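Local coordinates for protein homoserine kinase (Listeria monocytogenes, PDB 3HUL) that probably catalyses the ATP-dependent phosphorylation of L-homoserine to O-phospho-L-homoserine, the fourth of five steps from aspartate to threonine, at residues I42-N45 with G49-H52; V127-A130 with W135-G138; K235-Y240 with Q264-T269. One frame throughout, in Å; residues are numbered along the deposited sequence.

Contact 1 (I42-N45 with G49-H52); sequences IEHN and GIPH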
ATOM      1  N   ILE A  42      26.606   3.678 -35.071  1.00 51.56           N
ATOM      2  CA  ILE A  42      26.051   4.547 -34.042  1.00 51.98           C
ATOM      3  C   ILE A  42      26.924   5.773 -33.956  1.00 52.68           C
ATOM      4  O   ILE A  42      28.113   5.664 -33.663  1.00 53.01           O
ATOM      5  CB  ILE A  42      26.031   3.888 -32.631  1.00 51.84           C
ATOM      6  CG1 ILE A  42      25.200   2.613 -32.624  1.00 51.77           C
ATOM      7  CG2 ILE A  42      25.491   4.861 -31.594  1.00 51.39           C
ATOM      8  CD1 ILE A  42      25.311   1.825 -31.337  1.00 52.78           C
ATOM      9  N   GLU A  43      26.337   6.939 -34.202  1.00 53.48           N
ATOM     10  CA  GLU A  43      27.029   8.189 -33.962  1.00 54.48           C
ATOM     11  C   GLU A  43      26.898   8.517 -32.489  1.00 54.64           C
ATOM     12  O   GLU A  43      25.797   8.435 -31.928  1.00 54.52           O
ATOM     13  CB  GLU A  43      26.436   9.319 -34.801  1.00 54.89           C
ATOM     14  CG  GLU A  43      27.165  10.656 -34.646  1.00 56.84           C
ATOM     15  CD  GLU A  43      26.359  11.833 -35.177  1.00 60.40           C
ATOM     16  OE1 GLU A  43      26.417  12.920 -34.552  1.00 61.21           O
ATOM     17  OE2 GLU A  43      25.657  11.671 -36.210  1.00 61.87           O
ATOM     18  N   HIS A  44      28.021   8.872 -31.869  1.00 54.95           N
ATOM     19  CA  HIS A  44      28.057   9.284 -30.470  1.00 55.43           C
ATOM     20  C   HIS A  44      29.387   9.909 -30.114  1.00 56.40           C
ATOM     21  O   HIS A  44      30.383   9.680 -30.798  1.00 56.50           O
ATOM     22  CB  HIS A  44      27.761   8.110 -29.522  1.00 54.89           C
ATOM     23  CG  HIS A  44      28.903   7.153 -29.330  1.00 54.21           C
ATOM     24  ND1 HIS A  44      30.009   7.450 -28.560  1.00 53.86           N
ATOM     25  CD2 HIS A  44      29.071   5.875 -29.749  1.00 52.78           C
ATOM     26  CE1 HIS A  44      30.823   6.410 -28.540  1.00 53.43           C
ATOM     27  NE2 HIS A  44      30.275   5.439 -29.252  1.00 53.20           N
ATOM     28  N   ASN A  45      29.392  10.675 -29.026  1.00 57.41           N
ATOM     29  CA  ASN A  45      30.620  11.218 -28.451  1.00 58.89           C
ATOM     30  C   ASN A  45      30.785  10.843 -26.961  1.00 59.33           C
ATOM     31  O   ASN A  45      31.182  11.674 -26.145  1.00 59.22           O
ATOM     32  CB  ASN A  45      30.694  12.748 -28.668  1.00 59.27           C
ATOM     33  CG  ASN A  45      29.375  13.471 -28.340  1.00 60.76           C
ATOM     34  OD1 ASN A  45      28.277  12.975 -28.629  1.00 63.16           O
ATOM     35  ND2 ASN A  45      29.484  14.659 -27.759  1.00 61.52           N
ATOM     36  N   GLY A  49      36.089   3.232 -24.653  1.00 58.02           N
ATOM     37  CA  GLY A  49      36.113   2.221 -25.692  1.00 56.95           C
ATOM     38  C   GLY A  49      34.724   1.786 -26.104  1.00 55.96           C
ATOM     39  O   GLY A  49      34.503   0.589 -26.321  1.00 56.45           O
ATOM     40  N   ILE A  50      33.791   2.741 -26.201  1.00 54.53           N
ATOM     41  CA  ILE A  50      32.407   2.454 -26.631  1.00 53.31           C
ATOM     42  C   ILE A  50      32.302   2.416 -28.171  1.00 52.42           C
ATOM     43  O   ILE A  50      32.286   3.469 -28.814  1.00 52.29           O
ATOM     44  CB  ILE A  50      31.378   3.487 -26.050  1.00 53.27           C
ATOM     45  CG1 ILE A  50      31.394   3.519 -24.506  1.00 52.87           C
ATOM     46  CG2 ILE A  50      29.974   3.217 -26.590  1.00 53.28           C
ATOM     47  CD1 ILE A  50      30.970   2.206 -23.800  1.00 52.56           C
ATOM     48  N   PRO A  51      32.215   1.208 -28.760  1.00 51.55           N
ATOM     49  CA  PRO A  51      32.287   1.050 -30.221  1.00 51.05           C
ATOM     50  C   PRO A  51      31.124   1.721 -30.964  1.00 50.71           C
ATOM     51  O   PRO A  51      30.083   2.024 -30.353  1.00 50.26           O
ATOM     52  CB  PRO A  51      32.247  -0.478 -30.424  1.00 50.87           C
ATOM     53  CG  PRO A  51      32.512  -1.069 -29.069  1.00 51.58           C
ATOM     54  CD  PRO A  51      31.956  -0.080 -28.093  1.00 51.55           C
ATOM     55  N   HIS A  52      31.316   1.955 -32.266  1.00 49.95           N
ATOM     56  CA  HIS A  52      30.324   2.618 -33.104  1.00 49.54           C
ATOM     57  C   HIS A  52      29.718   1.652 -34.120  1.00 49.60           C
ATOM     58  O   HIS A  52      28.998   2.070 -35.034  1.00 49.72           O
ATOM     59  CB  HIS A  52      30.941   3.801 -33.853  1.00 49.79           C
ATOM     60  CG  HIS A  52      31.482   4.881 -32.970  1.00 49.47           C
ATOM     61  ND1 HIS A  52      30.847   6.093 -32.805  1.00 49.49           N
ATOM     62  CD2 HIS A  52      32.613   4.943 -32.226  1.00 50.27           C
ATOM     63  CE1 HIS A  52      31.556   6.852 -31.986  1.00 49.35           C
ATOM     64  NE2 HIS A  52      32.635   6.179 -31.621  1.00 49.54           N
TER
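His52 lays its imidazole over that of His44 in an offset stack, the two planes inclined by only 3° and their centroids 3.9 Å apart. The overlap is specific: CE1 of His52 sits above the middle of the His44 ring, whereas His44 NE2 lies nearer the rim of the His52 ring, 3.3 Å from His52 CE1. His44 reaches this place because its CG stands between the backbone N and the carbonyl carbon (chi1 77°), which brings the ring across to the returning chain. Hydrogen bonds also hold both rings, at both nitrogens of His44 and at ND1 of His52. His44 NE2 donates to Ile50 O at 2.8 Å; the oxygen lies in the ring plane, although the donor stands well above the plane of that carbonyl. At the other side of the same ring, ND1 is hydrogen-bonded to the backbone N of Ile46, and two bonds on different nitrogens would restrict rotation of the imidazole. His52 ND1 donates to Ile42 O at 2.9 Å, arriving almost in line with the C=O bond but with the oxygen tilted 17° from its ring plane. The His44 O atom meets the edge of the His52 ring at CE1. Ile42 closes the set through its backbone, its N donating to His52 O at 2.9 Å; the N-H and the C=O of Ile42 are thus both bonded to His52, while its buried side chain packs on Leu74 and Met76. The CG2 branch of Ile50 touches His44 NE2 at 3.5 Å. The arrangement is that of a loop folding back onto the edge strand 41-43, which pairs in parallel with strand 72-78 in the larger sheet of this GHMP kinase; Ile50 lies about 5 Å, side chain to side chain, from Pro82 of the predicted ATP-binding loop.

Contact 2 (V127-A130 with W135-G138); sequences VAPA and WVVG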
ATOM      1  N   VAL A 127      18.106  -4.077 -14.608  1.00 24.75           N
ATOM      2  CA  VAL A 127      17.251  -4.196 -15.795  1.00 24.35           C
ATOM      3  C   VAL A 127      15.739  -4.131 -15.553  1.00 23.93           C
ATOM      4  O   VAL A 127      15.006  -3.584 -16.371  1.00 24.07           O
ATOM      5  CB  VAL A 127      17.617  -5.437 -16.703  1.00 25.11           C
ATOM      6  CG1 VAL A 127      19.040  -5.293 -17.286  1.00 25.38           C
ATOM      7  CG2 VAL A 127      17.435  -6.775 -15.977  1.00 21.80           C
ATOM      8  N   ALA A 128      15.258  -4.675 -14.442  1.00 23.18           N
ATOM      9  CA  ALA A 128      13.827  -4.622 -14.186  1.00 22.15           C
ATOM     10  C   ALA A 128      13.368  -3.149 -13.991  1.00 21.99           C
ATOM     11  O   ALA A 128      12.455  -2.702 -14.677  1.00 21.77           O
ATOM     12  CB  ALA A 128      13.440  -5.522 -12.982  1.00 22.50           C
ATOM     13  N   PRO A 129      14.029  -2.382 -13.095  1.00 21.16           N
ATOM     14  CA  PRO A 129      13.639  -0.958 -13.027  1.00 21.30           C
ATOM     15  C   PRO A 129      13.927  -0.168 -14.331  1.00 22.26           C
ATOM     16  O   PRO A 129      13.210   0.790 -14.621  1.00 23.41           O
ATOM     17  CB  PRO A 129      14.439  -0.403 -11.826  1.00 20.83           C
ATOM     18  CG  PRO A 129      15.425  -1.423 -11.469  1.00 20.09           C
ATOM     19  CD  PRO A 129      15.030  -2.746 -12.072  1.00 20.76           C
ATOM     20  N   ALA A 130      14.931  -0.569 -15.124  1.00 21.53           N
ATOM     21  CA  ALA A 130      15.157   0.091 -16.417  1.00 21.95           C
ATOM     22  C   ALA A 130      13.958  -0.112 -17.345  1.00 21.76           C
ATOM     23  O   ALA A 130      13.558   0.798 -18.060  1.00 22.58           O
ATOM     24  CB  ALA A 130      16.468  -0.396 -17.087  1.00 21.16           C
ATOM     25  N   TRP A 135      10.777   1.728  -8.491  1.00 20.07           N
ATOM     26  CA  TRP A 135      11.499   0.842  -7.563  1.00 18.88           C
ATOM     27  C   TRP A 135      10.990  -0.578  -7.790  1.00 19.07           C
ATOM     28  O   TRP A 135       9.766  -0.819  -7.765  1.00 19.62           O
ATOM     29  CB  TRP A 135      11.328   1.327  -6.112  1.00 18.32           C
ATOM     30  CG  TRP A 135      11.764   0.358  -5.049  1.00 17.92           C
ATOM     31  CD1 TRP A 135      12.888  -0.418  -5.047  1.00 18.61           C
ATOM     32  CD2 TRP A 135      11.073   0.065  -3.831  1.00 16.17           C
ATOM     33  NE1 TRP A 135      12.935  -1.179  -3.909  1.00 17.98           N
ATOM     34  CE2 TRP A 135      11.831  -0.908  -3.145  1.00 17.35           C
ATOM     35  CE3 TRP A 135       9.905   0.558  -3.236  1.00 18.52           C
ATOM     36  CZ2 TRP A 135      11.459  -1.410  -1.883  1.00 17.16           C
ATOM     37  CZ3 TRP A 135       9.511   0.043  -1.996  1.00 17.85           C
ATOM     38  CH2 TRP A 135      10.290  -0.944  -1.337  1.00 17.54           C
ATOM     39  N   VAL A 136      11.919  -1.491  -8.080  1.00 17.76           N
ATOM     40  CA  VAL A 136      11.566  -2.903  -8.295  1.00 18.90           C
ATOM     41  C   VAL A 136      12.256  -3.792  -7.283  1.00 18.24           C
ATOM     42  O   VAL A 136      13.464  -3.667  -7.073  1.00 17.99           O
ATOM     43  CB  VAL A 136      11.899  -3.399  -9.721  1.00 19.07           C
ATOM     44  CG1 VAL A 136      11.322  -4.878  -9.959  1.00 19.14           C
ATOM     45  CG2 VAL A 136      11.319  -2.449 -10.725  1.00 20.75           C
ATOM     46  N   VAL A 137      11.468  -4.640  -6.624  1.00 18.36           N
ATOM     47  CA  VAL A 137      12.001  -5.713  -5.791  1.00 18.20           C
ATOM     48  C   VAL A 137      11.899  -6.993  -6.614  1.00 19.73           C
ATOM     49  O   VAL A 137      10.810  -7.369  -7.074  1.00 19.52           O
ATOM     50  CB  VAL A 137      11.217  -5.869  -4.464  1.00 17.51           C
ATOM     51  CG1 VAL A 137      11.705  -7.099  -3.650  1.00 14.21           C
ATOM     52  CG2 VAL A 137      11.274  -4.609  -3.649  1.00 17.92           C
ATOM     53  N   GLY A 138      13.027  -7.670  -6.787  1.00 20.80           N
ATOM     54  CA  GLY A 138      13.120  -8.765  -7.737  1.00 21.66           C
ATOM     55  C   GLY A 138      13.803  -9.988  -7.198  1.00 23.44           C
ATOM     56  O   GLY A 138      14.527  -9.943  -6.192  1.00 23.01           O
TER
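The first turn of helix 127-132 comes closest to strand 135-141 at Pro129 and Val136, whose CA atoms are 5.5 Å apart, and the two segments meet purely through apolar groups. Val136 carries this small interface, its two methyls divided between two helix residues. With CG1 anti to the backbone N (chi1 -173°), that methyl is directed at the methyl of Ala128, and Val136 CG1 lies 3.7 Å from Ala128 CB. The other branch, CG2, sits against the backbone side of the proline: Val136 CG2 is 3.6 Å from Pro129 CA and 3.9 Å from Pro129 CB. Pro129 CD lies 4.0 Å from Val136 CB, and the pyrrolidine ring is set at a slant to the valine. The short side chain of Ala128 is consistent with the close approach of helix and strand, and all three residues are buried. Trp135 and Val137 point to the other face of the strand, where both meet helix 181-198 and Val137 also packs on Asn192 of the second subunit. Ala128 also touches Val114 of helix 110-121; Val127 packs on that helix and on helix 88-103, which Ala130 meets at Val94, while Val136 is joined by backbone bonding to Gly22 of strand 21-25. The strand is thereby sandwiched between helix 127-132 on one face and helix 181-198 on the other.

Contact 3 (K235-Y240 with Q264-T269); sequences KNQGAY and QTSLQT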
ATOM      1  N   LYS A 235      23.413  13.364   6.672  1.00 27.44           N
ATOM      2  CA  LYS A 235      22.439  12.914   7.661  1.00 27.90           C
ATOM      3  C   LYS A 235      22.272  13.925   8.779  1.00 28.02           C
ATOM      4  O   LYS A 235      21.195  14.038   9.363  1.00 26.14           O
ATOM      5  CB  LYS A 235      22.846  11.554   8.218  1.00 28.04           C
ATOM      6  CG  LYS A 235      22.654  10.459   7.155  1.00 30.69           C
ATOM      7  CD  LYS A 235      23.679   9.356   7.238  1.00 34.65           C
ATOM      8  CE  LYS A 235      23.402   8.429   8.391  1.00 37.16           C
ATOM      9  NZ  LYS A 235      21.977   8.115   8.398  1.00 37.09           N
ATOM     10  N   ASN A 236      23.322  14.695   9.060  1.00 27.99           N
ATOM     11  CA  ASN A 236      23.135  15.739  10.062  1.00 29.63           C
ATOM     12  C   ASN A 236      22.236  16.889   9.610  1.00 29.08           C
ATOM     13  O   ASN A 236      21.858  17.697  10.444  1.00 29.34           O
ATOM     14  CB  ASN A 236      24.444  16.249  10.629  1.00 29.79           C
ATOM     15  CG  ASN A 236      25.203  17.032   9.661  1.00 31.67           C
ATOM     16  OD1 ASN A 236      24.672  17.859   8.960  1.00 35.20           O
ATOM     17  ND2 ASN A 236      26.489  16.773   9.600  1.00 40.32           N
ATOM     18  N   GLN A 237      21.921  16.954   8.310  1.00 28.75           N
ATOM     19  CA  GLN A 237      20.920  17.895   7.787  1.00 29.20           C
ATOM     20  C   GLN A 237      19.555  17.233   7.475  1.00 28.99           C
ATOM     21  O   GLN A 237      18.597  17.915   7.108  1.00 28.51           O
ATOM     22  CB  GLN A 237      21.435  18.620   6.543  1.00 29.54           C
ATOM     23  CG  GLN A 237      22.782  19.332   6.728  1.00 31.11           C
ATOM     24  CD  GLN A 237      23.303  19.926   5.427  1.00 31.20           C
ATOM     25  OE1 GLN A 237      22.566  20.564   4.681  1.00 34.03           O
ATOM     26  NE2 GLN A 237      24.577  19.723   5.161  1.00 30.82           N
ATOM     27  N   GLY A 238      19.467  15.915   7.639  1.00 28.28           N
ATOM     28  CA  GLY A 238      18.190  15.217   7.516  1.00 27.70           C
ATOM     29  C   GLY A 238      18.127  14.243   6.352  1.00 27.53           C
ATOM     30  O   GLY A 238      17.046  13.786   5.977  1.00 28.30           O
ATOM     31  N   ALA A 239      19.274  13.945   5.745  1.00 26.55           N
ATOM     32  CA  ALA A 239      19.312  12.937   4.688  1.00 25.18           C
ATOM     33  C   ALA A 239      19.060  11.565   5.340  1.00 24.47           C
ATOM     34  O   ALA A 239      19.316  11.378   6.531  1.00 23.43           O
ATOM     35  CB  ALA A 239      20.640  12.968   3.939  1.00 23.81           C
ATOM     36  N   TYR A 240      18.549  10.622   4.554  1.00 24.59           N
ATOM     37  CA  TYR A 240      18.282   9.269   5.057  1.00 23.69           C
ATOM     38  C   TYR A 240      19.505   8.384   5.152  1.00 23.80           C
ATOM     39  O   TYR A 240      19.633   7.582   6.071  1.00 24.20           O
ATOM     40  CB  TYR A 240      17.258   8.583   4.161  1.00 24.01           C
ATOM     41  CG  TYR A 240      16.018   9.404   3.913  1.00 22.65           C
ATOM     42  CD1 TYR A 240      15.270   9.904   4.983  1.00 22.97           C
ATOM     43  CD2 TYR A 240      15.563   9.637   2.608  1.00 22.09           C
ATOM     44  CE1 TYR A 240      14.111  10.671   4.763  1.00 24.25           C
ATOM     45  CE2 TYR A 240      14.378  10.399   2.370  1.00 20.60           C
ATOM     46  CZ  TYR A 240      13.675  10.901   3.444  1.00 23.38           C
ATOM     47  OH  TYR A 240      12.522  11.625   3.231  1.00 25.84           O
ATOM     48  N   GLN A 264      22.751  19.456  -2.244  1.00 27.86           N
ATOM     49  CA  GLN A 264      23.717  19.486  -3.328  1.00 28.47           C
ATOM     50  C   GLN A 264      24.816  20.509  -2.992  1.00 27.67           C
ATOM     51  O   GLN A 264      25.975  20.150  -2.860  1.00 27.51           O
ATOM     52  CB  GLN A 264      23.054  19.843  -4.656  1.00 28.25           C
ATOM     53  CG  GLN A 264      24.028  19.803  -5.864  1.00 30.98           C
ATOM     54  CD  GLN A 264      23.314  20.024  -7.212  1.00 33.78           C
ATOM     55  OE1 GLN A 264      22.521  20.942  -7.354  1.00 36.38           O
ATOM     56  NE2 GLN A 264      23.594  19.170  -8.188  1.00 34.51           N
ATOM     57  N   THR A 265      24.399  21.759  -2.812  1.00 27.46           N
ATOM     58  CA  THR A 265      25.264  22.896  -2.468  1.00 27.88           C
ATOM     59  C   THR A 265      26.183  22.571  -1.306  1.00 27.50           C
ATOM     60  O   THR A 265      27.396  22.684  -1.413  1.00 27.90           O
ATOM     61  CB  THR A 265      24.401  24.178  -2.202  1.00 27.23           C
ATOM     62  OG1 THR A 265      23.644  24.424  -3.379  1.00 28.28           O
ATOM     63  CG2 THR A 265      25.274  25.432  -1.903  1.00 28.20           C
ATOM     64  N   SER A 266      25.589  22.127  -0.213  1.00 27.72           N
ATOM     65  CA  SER A 266      26.321  21.692   0.963  1.00 28.14           C
ATOM     66  C   SER A 266      27.380  20.587   0.711  1.00 28.72           C
ATOM     67  O   SER A 266      28.504  20.639   1.243  1.00 27.91           O
ATOM     68  CB  SER A 266      25.297  21.202   1.960  1.00 28.49           C
ATOM     69  OG  SER A 266      25.860  21.111   3.233  1.00 31.42           O
ATOM     70  N   LEU A 267      27.023  19.574  -0.075  1.00 28.01           N
ATOM     71  CA  LEU A 267      27.967  18.473  -0.325  1.00 28.76           C
ATOM     72  C   LEU A 267      29.087  18.892  -1.285  1.00 29.31           C
ATOM     73  O   LEU A 267      30.200  18.404  -1.181  1.00 29.44           O
ATOM     74  CB  LEU A 267      27.247  17.218  -0.830  1.00 27.68           C
ATOM     75  CG  LEU A 267      26.373  16.552   0.252  1.00 27.78           C
ATOM     76  CD1 LEU A 267      25.249  15.764  -0.394  1.00 24.76           C
ATOM     77  CD2 LEU A 267      27.164  15.669   1.201  1.00 23.83           C
ATOM     78  N   GLN A 268      28.761  19.780  -2.224  1.00 30.33           N
ATOM     79  CA  GLN A 268      29.745  20.431  -3.067  1.00 31.86           C
ATOM     80  C   GLN A 268      30.856  21.167  -2.305  1.00 32.91           C
ATOM     81  O   GLN A 268      31.921  21.373  -2.867  1.00 33.58           O
ATOM     82  CB  GLN A 268      29.050  21.381  -4.049  1.00 32.12           C
ATOM     83  CG  GLN A 268      28.403  20.627  -5.198  1.00 32.47           C
ATOM     84  CD  GLN A 268      27.478  21.449  -6.059  1.00 33.06           C
ATOM     85  OE1 GLN A 268      26.990  22.518  -5.670  1.00 32.61           O
ATOM     86  NE2 GLN A 268      27.195  20.927  -7.242  1.00 36.22           N
ATOM     87  N   THR A 269      30.635  21.539  -1.038  1.00 33.71           N
ATOM     88  CA  THR A 269      31.686  22.230  -0.267  1.00 35.07           C
ATOM     89  C   THR A 269      32.789  21.295   0.212  1.00 35.82           C
ATOM     90  O   THR A 269      33.809  21.758   0.717  1.00 35.51           O
ATOM     91  CB  THR A 269      31.173  23.020   0.978  1.00 34.38           C
ATOM     92  OG1 THR A 269      30.707  22.107   1.967  1.00 35.98           O
ATOM     93  CG2 THR A 269      30.084  24.036   0.627  1.00 33.89           C
TER
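A single polar tether at the surface joins the loop after helix 227-235 to helix 260-268, two elements of the C-terminal GHMP kinase region. The segments are otherwise well separated, with Gln237 and Ser266 as the nearest pair and 9.5 Å between their CA atoms. Gln237 spans the gap: its chain is extended beyond CG (chi2 175°), and the amide NE2 donates to Ser266 OG at 2.7 Å. The bond is nearly straight, 162° at the hydrogen, and the hydroxyl oxygen lies close to the amide plane. Ser266 meets it with OG anti to its own backbone N, which turns the hydroxyl to the glutamine amide. The same NE2 also makes a weak bond to Val233 O, which may limit the rotation of the amide. On the helix side, Ser266 O accepts both the backbone N and the hydroxyl of Thr269, the latter with OG1 at 2.7 Å from Ser266 O. On the loop side, Gly238 takes a positive phi of 115° as the chain leaves helix 227-235 in a Schellman motif. Leu267 links the two helices directly by touching Val233, and it also packs on Val253, Ile158 and Phe160; the loop residue Ala239 packs on Ala234, Val253 and Ala255. Helix 260-268 thus lies against helix 227-235 and packs on strands 156-161, 251-255 and 275-280 of the four-stranded antiparallel sheet.

The three contacts follow one another along the chain without overlap, each closing before the next opens. Contacts 1 and 2 both reach the large mixed sheet, contact 1 at its edge strand 41-43 and contact 2 on strand 135-141, with centres 27 Å apart. Contact 3 joins a loop and a helix that pack against the separate four-stranded antiparallel sheet, its centre 27 Å from that of contact 2 and 36 Å from that of contact 1. None touches another; the nearest atoms of contacts 2 and 3 remain about 12 Å apart. Contacts 1 and 2 both lie near residues predicted to bind ATP, whereas contact 3 is remote from them.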